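PDB 4DUN: putative phenazine biosynthesis PhzC/PhzF protein from Clostridium difficile, which probably acts as an isomerase of the PhzF family. Local coordinates for residues I122-S127 and S139-S144; N132-V137 and L147-N152; P128-L133 and L170-G175; P117-I122 and H207-P212. All blocks are in the same frame, centred on the assembly; numbering follows the deposited sequence. Where two conformers were deposited one is given.

Contact 1 (I122-S127 and S139-S144)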
# COMPACT_ATOMS: atom_id res chain seq x y z
N ILE A 122 8.61 -33.19 7.16
CA ILE A 122 8.26 -34.43 7.83
C ILE A 122 6.75 -34.52 7.98
O ILE A 122 6.11 -33.54 8.42
CB ILE A 122 8.98 -34.52 9.21
CG1 ILE A 122 10.51 -34.69 9.02
CG2 ILE A 122 8.38 -35.67 10.08
CD1 ILE A 122 11.32 -34.81 10.29
N GLU A 123 6.18 -35.71 7.66
CA GLU A 123 4.75 -35.97 7.81
C GLU A 123 4.36 -35.96 9.28
O GLU A 123 5.05 -36.56 10.10
CB GLU A 123 4.38 -37.33 7.18
CG GLU A 123 2.88 -37.58 7.07
CD GLU A 123 2.47 -38.81 6.29
OE1 GLU A 123 3.33 -39.70 6.07
OE2 GLU A 123 1.28 -38.90 5.93
N ILE A 124 3.27 -35.26 9.63
CA ILE A 124 2.81 -35.20 11.02
C ILE A 124 1.31 -35.51 11.08
O ILE A 124 0.63 -35.54 10.05
CB ILE A 124 3.13 -33.84 11.72
CG1 ILE A 124 2.44 -32.64 11.00
CG2 ILE A 124 4.64 -33.63 11.92
CD1 ILE A 124 2.25 -31.35 11.84
N GLU A 125 0.81 -35.69 12.29
CA GLU A 125 -0.60 -35.87 12.59
C GLU A 125 -1.03 -34.68 13.41
O GLU A 125 -0.44 -34.42 14.46
CB GLU A 125 -0.85 -37.19 13.34
CG GLU A 125 -0.92 -38.41 12.45
CD GLU A 125 -0.76 -39.74 13.16
OE1 GLU A 125 -0.47 -40.74 12.46
OE2 GLU A 125 -0.89 -39.79 14.40
N LEU A 126 -2.02 -33.92 12.93
CA LEU A 126 -2.53 -32.78 13.69
C LEU A 126 -3.43 -33.25 14.80
O LEU A 126 -4.17 -34.22 14.62
CB LEU A 126 -3.32 -31.81 12.79
CG LEU A 126 -2.57 -31.10 11.67
CD1 LEU A 126 -3.53 -30.31 10.84
CD2 LEU A 126 -1.48 -30.18 12.21
N SER A 127 -3.41 -32.53 15.94
CA SER A 127 -4.30 -32.78 17.07
C SER A 127 -5.74 -32.43 16.65
O SER A 127 -5.90 -31.60 15.75
CB SER A 127 -3.87 -31.93 18.27
OG SER A 127 -4.06 -30.55 17.99
N SER A 139 -5.32 -34.29 2.37
CA SER A 139 -4.96 -35.70 2.13
C SER A 139 -3.85 -36.10 3.10
O SER A 139 -3.89 -37.19 3.67
CB SER A 139 -4.50 -35.90 0.69
OG SER A 139 -5.35 -35.24 -0.24
N ASP A 140 -2.89 -35.18 3.30
CA ASP A 140 -1.72 -35.37 4.17
C ASP A 140 -1.29 -34.03 4.76
O ASP A 140 -1.62 -32.96 4.23
CB ASP A 140 -0.55 -36.00 3.38
CG ASP A 140 -0.73 -37.46 3.00
OD1 ASP A 140 -0.72 -38.32 3.91
OD2 ASP A 140 -0.85 -37.75 1.79
N VAL A 141 -0.54 -34.08 5.87
CA VAL A 141 -0.02 -32.90 6.57
C VAL A 141 1.49 -33.08 6.76
O VAL A 141 1.91 -34.12 7.26
CB VAL A 141 -0.75 -32.65 7.92
CG1 VAL A 141 -0.20 -31.42 8.63
CG2 VAL A 141 -2.26 -32.50 7.73
N TYR A 142 2.30 -32.07 6.37
CA TYR A 142 3.76 -32.09 6.51
C TYR A 142 4.20 -30.87 7.31
O TYR A 142 3.48 -29.86 7.38
CB TYR A 142 4.48 -32.17 5.16
CG TYR A 142 4.37 -33.54 4.53
CD1 TYR A 142 3.20 -33.95 3.88
CD2 TYR A 142 5.43 -34.44 4.59
CE1 TYR A 142 3.07 -35.23 3.35
CE2 TYR A 142 5.33 -35.72 4.03
CZ TYR A 142 4.15 -36.11 3.42
OH TYR A 142 4.04 -37.36 2.86
N SER A 143 5.37 -30.97 7.94
CA SER A 143 5.82 -29.91 8.83
C SER A 143 7.25 -29.52 8.59
O SER A 143 8.12 -30.37 8.37
CB SER A 143 5.65 -30.36 10.28
OG SER A 143 6.06 -29.39 11.24
N SER A 144 7.52 -28.20 8.65
CA SER A 144 8.84 -27.56 8.54
C SER A 144 8.71 -26.19 9.22
O SER A 144 7.99 -26.10 10.22
CB SER A 144 9.29 -27.47 7.09
OG SER A 144 10.60 -26.91 6.96
O HOH W 1 -0.37 -36.53 7.35
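Val141 O is held by two donors from the facing chain: an N-H...O hydrogen bond from Ile124 N at 3.0 Å, nearly straight at 167°, and a CA-H...O contact from Glu123 CA at 3.4 Å. Ile124 N approaches from above the carbonyl plane. Two residues along, Ile122 and Ser143 form an antiparallel hydrogen-bonded pair, with Ile122 N to Ser143 O at 3.1 Å and Ser143 N to Ile122 O at 2.7 Å; Ile122 N lies in the plane of the Ser143 carbonyl, on a lone pair, whereas Ser143 N sits above that of Ile122. These bonds attach the short strand 122-123 to strand 140-143, whose other edge pairs with strand 147-150, in the beta framework of the PhzF-type, diaminopimelate epimerase-like fold. At the non-hydrogen-bonded pair, Glu123 CB makes a CH-pi contact 4.1 Å from the Tyr142 ring centroid. Glu123 CG is anti to the backbone N and the chain is extended, which carries the carboxylate to the hydroxyl end of the ring, the two planes only 9° apart. Glu123 OE2 ends 2.9 Å from Asp140 OD1, a like-charge approach that would tend to raise the pKa of one acid. A water takes the Val141 N-H at 2.9 Å and lies between Glu123 OE2 and Ile124 O. The rest is apolar: Ile124 CG1, in the crowded position, touches Val141 CG1 at 3.8 Å, and Leu126 crosses Val141 at about a right angle.

Contact 2 (N132-V137 and L147-N152)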
# COMPACT_ATOMS: atom_id res chain seq x y z
N ASN A 132 -9.17 -28.56 13.39
CA ASN A 132 -10.31 -27.65 13.31
C ASN A 132 -9.85 -26.22 12.97
O ASN A 132 -10.68 -25.41 12.57
CB ASN A 132 -11.11 -27.68 14.62
CG ASN A 132 -11.96 -28.92 14.80
OD1 ASN A 132 -12.21 -29.70 13.86
ND2 ASN A 132 -12.46 -29.14 16.02
N LEU A 133 -8.55 -25.90 13.10
CA LEU A 133 -8.05 -24.55 12.80
C LEU A 133 -7.62 -24.37 11.34
O LEU A 133 -7.55 -23.24 10.87
CB LEU A 133 -6.88 -24.17 13.71
CG LEU A 133 -7.15 -24.13 15.23
CD1 LEU A 133 -5.85 -24.08 16.00
CD2 LEU A 133 -8.10 -23.00 15.62
N ILE A 134 -7.31 -25.48 10.63
CA ILE A 134 -6.79 -25.41 9.25
C ILE A 134 -7.85 -25.08 8.18
O ILE A 134 -7.48 -24.65 7.08
CB ILE A 134 -5.98 -26.67 8.86
CG1 ILE A 134 -6.81 -27.97 9.00
CG2 ILE A 134 -4.64 -26.72 9.64
CD1 ILE A 134 -6.16 -29.19 8.38
N GLY A 135 -9.13 -25.25 8.50
CA GLY A 135 -10.24 -24.90 7.62
C GLY A 135 -10.33 -25.69 6.32
O GLY A 135 -10.72 -25.13 5.29
N CYS A 136 -9.94 -26.97 6.37
CA CYS A 136 -9.98 -27.91 5.24
C CYS A 136 -9.70 -29.31 5.76
O CYS A 136 -9.33 -29.46 6.92
CB CYS A 136 -8.99 -27.50 4.13
SG CYS A 136 -7.25 -27.58 4.63
N VAL A 137 -9.91 -30.32 4.90
CA VAL A 137 -9.59 -31.71 5.22
C VAL A 137 -8.53 -32.15 4.20
O VAL A 137 -8.85 -32.55 3.08
CB VAL A 137 -10.80 -32.69 5.31
CG1 VAL A 137 -10.32 -34.09 5.71
CG2 VAL A 137 -11.85 -32.19 6.30
N LEU A 147 3.59 -24.85 7.90
CA LEU A 147 2.70 -26.02 7.89
C LEU A 147 2.31 -26.28 6.45
O LEU A 147 1.95 -25.34 5.73
CB LEU A 147 1.46 -25.78 8.77
CG LEU A 147 0.44 -26.92 8.84
CD1 LEU A 147 1.03 -28.15 9.55
CD2 LEU A 147 -0.82 -26.46 9.60
N ILE A 148 2.43 -27.53 6.00
CA ILE A 148 2.13 -27.88 4.62
C ILE A 148 0.91 -28.78 4.58
O ILE A 148 0.93 -29.88 5.15
CB ILE A 148 3.36 -28.52 3.92
CG1 ILE A 148 4.58 -27.55 4.00
CG2 ILE A 148 3.03 -28.89 2.46
CD1 ILE A 148 5.90 -28.21 3.91
N LEU A 149 -0.13 -28.33 3.87
CA LEU A 149 -1.39 -29.08 3.72
C LEU A 149 -1.54 -29.55 2.31
O LEU A 149 -1.68 -28.74 1.38
CB LEU A 149 -2.61 -28.22 4.14
CG LEU A 149 -2.54 -27.51 5.52
CD1 LEU A 149 -3.74 -26.60 5.75
CD2 LEU A 149 -2.38 -28.52 6.67
N LEU A 150 -1.48 -30.87 2.12
CA LEU A 150 -1.65 -31.45 0.81
C LEU A 150 -3.14 -31.58 0.52
O LEU A 150 -3.85 -32.31 1.21
CB LEU A 150 -0.93 -32.82 0.68
CG LEU A 150 -1.20 -33.59 -0.63
CD1 LEU A 150 -0.48 -32.93 -1.82
CD2 LEU A 150 -0.83 -35.04 -0.50
N LEU A 151 -3.62 -30.86 -0.52
CA LEU A 151 -5.02 -30.95 -0.91
C LEU A 151 -5.16 -31.93 -2.08
O LEU A 151 -4.16 -32.34 -2.64
CB LEU A 151 -5.61 -29.57 -1.23
CG LEU A 151 -5.51 -28.49 -0.12
CD1 LEU A 151 -6.32 -27.24 -0.50
CD2 LEU A 151 -6.01 -29.01 1.25
N ASN A 152 -6.40 -32.35 -2.40
CA ASN A 152 -6.66 -33.39 -3.40
C ASN A 152 -6.65 -32.92 -4.86
O ASN A 152 -6.67 -33.76 -5.75
CB ASN A 152 -7.97 -34.09 -3.08
CG ASN A 152 -7.85 -35.02 -1.90
OD1 ASN A 152 -7.09 -36.00 -1.93
ND2 ASN A 152 -8.59 -34.75 -0.83
O HOH W 2 -8.12 -32.31 0.33
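Segments 134-137 and 147-152 run in roughly the same direction, 26° apart, but their backbones stay well separated, with Ile134 CA 8.6 Å from Leu149 CA and Val137 CA 7.7 Å from Leu151 CA. That spacing is too wide for strand pairing, so side chains fill the gap. The chain leaves helix 128-133 and turns at Gly135, where phi is positive (65°), and both Ile134 and Cys136 direct their CB atoms at strand 147-150. Leu149 CD1 is the meeting point: it lies 3.8 Å from Ile134 CB and 3.8 Å from Cys136 SG. Ile134 CG2, the branch anti to the carbonyl carbon, reaches further along the strand to Leu147 CD2 at 3.8 Å, the two side chains crossing at about a right angle. The strand thus works on two faces. Leu147 and Leu149 meet the loop after helix 128-133, while Ile148 and Leu150 face helix 207-218, the helix enclosed by strands in this domain of the diaminopimelate epimerase-like fold. Cys136 SG sits in the crowded position between the backbone N and the carbonyl carbon (chi1 65°), and from there it also touches Leu151 CD2 at 3.9 Å. At the exposed end the chemistry turns polar: a water donates to Val137 O at 2.9 Å and weakly accepts from Asn152 N, which also bonds to Glu156 OE1. Asn152 OD1 has its own partner in Ser139 OG.

Contact 3 (P128-L133 and L170-G175)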
# COMPACT_ATOMS: atom_id res chain seq x y z
N PRO A 128 -6.80 -32.99 17.29
CA PRO A 128 -8.17 -32.61 16.90
C PRO A 128 -8.41 -31.09 16.86
O PRO A 128 -9.11 -30.63 15.95
CB PRO A 128 -9.04 -33.29 17.96
CG PRO A 128 -8.24 -34.48 18.37
CD PRO A 128 -6.81 -34.01 18.37
N GLN A 129 -7.80 -30.31 17.79
CA GLN A 129 -7.92 -28.85 17.85
C GLN A 129 -7.25 -28.17 16.64
O GLN A 129 -7.83 -27.25 16.07
CB GLN A 129 -7.34 -28.28 19.15
CG GLN A 129 -8.32 -28.31 20.31
CD GLN A 129 -7.65 -27.94 21.61
OE1 GLN A 129 -6.91 -28.72 22.21
NE2 GLN A 129 -7.92 -26.73 22.09
N GLN A 130 -6.03 -28.63 16.27
CA GLN A 130 -5.30 -28.10 15.12
C GLN A 130 -6.03 -28.41 13.82
O GLN A 130 -6.09 -27.56 12.95
CB GLN A 130 -3.86 -28.65 15.06
CG GLN A 130 -2.91 -27.99 16.04
CD GLN A 130 -1.60 -28.71 16.17
OE1 GLN A 130 -1.51 -29.94 16.01
NE2 GLN A 130 -0.55 -27.97 16.51
N ALA A 131 -6.63 -29.62 13.72
CA ALA A 131 -7.40 -30.05 12.54
C ALA A 131 -8.63 -29.16 12.31
O ALA A 131 -9.09 -29.03 11.17
CB ALA A 131 -7.84 -31.50 12.69
N ASN A 132 -9.17 -28.56 13.39
CA ASN A 132 -10.31 -27.65 13.31
C ASN A 132 -9.85 -26.22 12.97
O ASN A 132 -10.68 -25.41 12.57
CB ASN A 132 -11.11 -27.68 14.62
CG ASN A 132 -11.96 -28.92 14.80
OD1 ASN A 132 -12.21 -29.70 13.86
ND2 ASN A 132 -12.46 -29.14 16.02
N LEU A 133 -8.55 -25.90 13.10
CA LEU A 133 -8.05 -24.55 12.80
C LEU A 133 -7.62 -24.37 11.34
O LEU A 133 -7.55 -23.24 10.87
CB LEU A 133 -6.88 -24.17 13.71
CG LEU A 133 -7.15 -24.13 15.23
CD1 LEU A 133 -5.85 -24.08 16.00
CD2 LEU A 133 -8.10 -23.00 15.62
N LEU A 170 -2.49 -21.37 15.01
CA LEU A 170 -1.51 -22.42 14.68
C LEU A 170 -0.09 -21.84 14.85
O LEU A 170 0.65 -21.66 13.87
CB LEU A 170 -1.73 -22.95 13.24
CG LEU A 170 -3.07 -23.63 12.95
CD1 LEU A 170 -3.37 -23.58 11.47
CD2 LEU A 170 -3.10 -25.07 13.45
N THR A 171 0.26 -21.52 16.12
CA THR A 171 1.50 -20.86 16.55
C THR A 171 2.79 -21.66 16.33
O THR A 171 3.87 -21.08 16.40
CB THR A 171 1.40 -20.48 18.04
OG1 THR A 171 1.04 -21.63 18.82
CG2 THR A 171 0.41 -19.34 18.29
N ASP A 172 2.69 -22.97 16.04
CA ASP A 172 3.87 -23.82 15.81
C ASP A 172 4.55 -23.53 14.46
O ASP A 172 5.69 -23.97 14.27
CB ASP A 172 3.48 -25.31 15.87
CG ASP A 172 3.88 -26.04 17.14
OD1 ASP A 172 4.26 -25.36 18.13
OD2 ASP A 172 3.80 -27.29 17.15
N TRP A 173 3.89 -22.81 13.53
CA TRP A 173 4.41 -22.55 12.18
C TRP A 173 4.38 -21.06 11.80
O TRP A 173 3.55 -20.32 12.33
CB TRP A 173 3.62 -23.39 11.15
CG TRP A 173 3.74 -24.87 11.42
CD1 TRP A 173 4.79 -25.67 11.11
CD2 TRP A 173 2.84 -25.66 12.22
NE1 TRP A 173 4.58 -26.94 11.60
CE2 TRP A 173 3.40 -26.96 12.30
CE3 TRP A 173 1.60 -25.42 12.83
CZ2 TRP A 173 2.77 -28.00 13.00
CZ3 TRP A 173 0.97 -26.45 13.51
CH2 TRP A 173 1.55 -27.73 13.58
N LEU A 174 5.29 -20.64 10.90
CA LEU A 174 5.37 -19.24 10.44
C LEU A 174 4.22 -18.94 9.47
O LEU A 174 3.46 -17.99 9.68
CB LEU A 174 6.73 -18.93 9.77
CG LEU A 174 6.88 -17.52 9.13
CD1 LEU A 174 6.84 -16.41 10.17
CD2 LEU A 174 8.16 -17.41 8.33
N GLY A 175 4.12 -19.74 8.42
CA GLY A 175 3.10 -19.61 7.40
C GLY A 175 2.36 -20.91 7.19
O GLY A 175 2.78 -21.97 7.66
O HOH W 3 2.32 -29.56 16.28
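This is a surface contact of mixed apolar and water-mediated character, between the short helix 128-133 and the type I beta turn Leu170-Trp173 that follows helix 164-167 and leads toward strand 176-181. In the diaminopimelate epimerase-like fold of the PhzF family it joins two connections at the periphery of one domain, away from the predicted active site. The helix is weakly bonded: Asn132 N makes weak bonds to Pro128 O and Gln129 O, whereas Leu133 N reaches Gln130 O at 3.0 Å. Its start is capped by Ser127 at the N-cap, whose side chain caps a backbone N of the first turn while Gln130 OE1 accepts from Ser127 N, the reciprocal pattern of a capping box. The apolar part centres on Leu170 CD2. Leu170 CD2 lies 3.9 Å from Leu133 CD1 and 3.9 Å from Gln130 CG, wedged toward the helix between the two side chains. Leu133 and Leu170 slide past each other in opposite directions, each with CG anti to the carbonyl carbon. Gln130 leaves Leu170 obliquely and extends its chain toward the indole of Trp173, crossing it at about a right angle with the amide and ring planes 47° apart. Trp173 is held independently by NE1 bonding to Ser143 OG, and its own neighbour Asp172 lays CB over one ring face near the rim. Gln130 NE2 stops 3.6 Å from Trp173 CH2 and donates to a water at 3.3 Å, which in turn donates to Asp172 OD2 at 2.8 Å.

Contact 4 (P117-I122 and H207-P212)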
# COMPACT_ATOMS: atom_id res chain seq x y z
N PRO A 117 18.77 -24.08 0.55
CA PRO A 117 18.94 -25.45 1.07
C PRO A 117 17.69 -26.29 0.80
O PRO A 117 16.58 -25.75 0.82
CB PRO A 117 19.17 -25.22 2.57
CG PRO A 117 18.40 -23.98 2.86
CD PRO A 117 18.64 -23.11 1.67
N GLU A 118 17.87 -27.57 0.47
CA GLU A 118 16.78 -28.52 0.27
C GLU A 118 16.30 -28.93 1.65
O GLU A 118 17.12 -29.27 2.50
CB GLU A 118 17.28 -29.72 -0.56
CG GLU A 118 16.19 -30.76 -0.77
CD GLU A 118 16.47 -31.70 -1.92
OE1 GLU A 118 17.50 -32.40 -1.87
OE2 GLU A 118 15.68 -31.70 -2.89
N ILE A 119 15.00 -28.82 1.91
CA ILE A 119 14.47 -29.15 3.24
C ILE A 119 13.26 -30.08 3.10
O ILE A 119 12.12 -29.60 3.08
CB ILE A 119 14.14 -27.88 4.08
CG1 ILE A 119 15.30 -26.86 4.14
CG2 ILE A 119 13.67 -28.25 5.51
CD1 ILE A 119 14.88 -25.42 4.58
N MET A 120 13.49 -31.41 3.03
CA MET A 120 12.37 -32.36 2.94
C MET A 120 11.53 -32.26 4.23
O MET A 120 12.10 -32.45 5.32
CB MET A 120 12.88 -33.80 2.71
CG MET A 120 11.75 -34.84 2.59
SD MET A 120 10.69 -34.55 1.13
CE MET A 120 9.50 -35.78 1.37
N PRO A 121 10.23 -31.90 4.14
CA PRO A 121 9.43 -31.77 5.37
C PRO A 121 9.06 -33.14 5.90
O PRO A 121 9.18 -34.13 5.18
CB PRO A 121 8.19 -31.00 4.91
CG PRO A 121 8.00 -31.43 3.47
CD PRO A 121 9.41 -31.60 2.93
N ILE A 122 8.61 -33.19 7.16
CA ILE A 122 8.26 -34.43 7.83
C ILE A 122 6.75 -34.52 7.98
O ILE A 122 6.11 -33.54 8.42
CB ILE A 122 8.98 -34.52 9.21
CG1 ILE A 122 10.51 -34.69 9.02
CG2 ILE A 122 8.38 -35.67 10.08
CD1 ILE A 122 11.32 -34.81 10.29
N HIS A 207 9.43 -23.20 -1.41
CA HIS A 207 9.91 -24.15 -2.41
C HIS A 207 11.12 -24.96 -1.89
O HIS A 207 11.41 -26.02 -2.44
CB HIS A 207 10.13 -23.48 -3.78
CG HIS A 207 8.81 -23.07 -4.38
ND1 HIS A 207 8.18 -21.91 -3.98
CD2 HIS A 207 7.98 -23.75 -5.20
CE1 HIS A 207 7.01 -21.89 -4.61
NE2 HIS A 207 6.86 -22.97 -5.38
N CYS A 208 11.74 -24.55 -0.75
CA CYS A 208 12.76 -25.37 -0.07
C CYS A 208 12.16 -26.71 0.36
O CYS A 208 12.86 -27.71 0.38
CB CYS A 208 13.33 -24.64 1.14
SG CYS A 208 14.28 -23.18 0.69
N ASN A 209 10.87 -26.71 0.74
CA ASN A 209 10.13 -27.90 1.13
C ASN A 209 9.38 -28.51 -0.04
O ASN A 209 9.32 -29.72 -0.16
CB ASN A 209 9.09 -27.60 2.21
CG ASN A 209 9.55 -26.85 3.43
OD1 ASN A 209 8.85 -25.96 3.90
ND2 ASN A 209 10.67 -27.25 4.04
N LEU A 210 8.71 -27.66 -0.85
CA LEU A 210 7.83 -28.15 -1.91
C LEU A 210 8.60 -28.88 -2.99
O LEU A 210 8.10 -29.90 -3.48
CB LEU A 210 6.98 -27.01 -2.52
CG LEU A 210 5.95 -26.37 -1.58
CD1 LEU A 210 5.33 -25.12 -2.22
CD2 LEU A 210 4.83 -27.39 -1.15
N ILE A 211 9.81 -28.41 -3.32
CA ILE A 211 10.63 -29.04 -4.38
C ILE A 211 11.02 -30.49 -3.97
O ILE A 211 10.66 -31.38 -4.74
CB ILE A 211 11.85 -28.20 -4.79
CG1 ILE A 211 11.38 -26.88 -5.50
CG2 ILE A 211 12.82 -29.01 -5.66
CD1 ILE A 211 12.52 -25.85 -5.71
N PRO A 212 11.70 -30.78 -2.81
CA PRO A 212 12.01 -32.19 -2.50
C PRO A 212 10.75 -33.03 -2.37
O PRO A 212 10.74 -34.18 -2.81
CB PRO A 212 12.77 -32.12 -1.17
CG PRO A 212 12.41 -30.78 -0.58
CD PRO A 212 12.24 -29.88 -1.78
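The loop 117-122 runs along the start of helix 207-218 with close backbones, Glu118 CA 5.1 Å from Cys208 CA and Ile119 CA 5.0 Å from Asn209 CA. Ile119 is gripped through both its backbone N-H and its C=O. Ile119 N donates to Cys208 O at 2.9 Å, from above the carbonyl plane, and Ile119 O receives Asn209 ND2 at 2.9 Å. The second bond is the better aligned: it is straight at 170°, lies on a lone pair of Ile119 O and stays within 5° of the Asn209 amide plane. Asn209 CG is anti to the carbonyl carbon, which lays its side chain beside that of Ile119, and its ND2 also makes a weak bond to Ser144 OG. Pro212 packs under the loop: its CB lies 3.4 Å from Glu118 OE2 and 3.9 Å from Met120 SD, both side chains sliding past the ring in opposite directions to it. Met120 reaches it through a bend at chi2. Cys208 CB covers Pro117 O at 3.4 Å, and this buried carbonyl has no hydrogen-bond partner in the model. In the epimerase-like fold the helix is the one enclosed by the strands of this domain, and the loop closes over its flank. Because Pro212 has no N-H, the helix, kinked here, cannot supply the usual i+4 donor to Cys208 O, and Ile119 N supplies one from the loop.

None of the four is fully buried: contacts 1 and 3 lie at the surface, contacts 2 and 4 are partly buried. Contact 3 uses helix 128-133 itself and contact 2 the loop that leaves it, approached by a turn in one and a strand in the other. Contacts 1 and 2 meet through the paired strands 140-143 and 147-150, while contact 4, which shares Ile122 with contact 1, carries the loop onto the helix inside the domain. Backbone bonding dominates contact 1, contact 2 is almost wholly apolar, contact 3 leans on a water, and contact 4 replaces a missing helical bond. Ser143 bonds to Trp173 of contact 3, and Ser144 more weakly to Asn209 of contact 4.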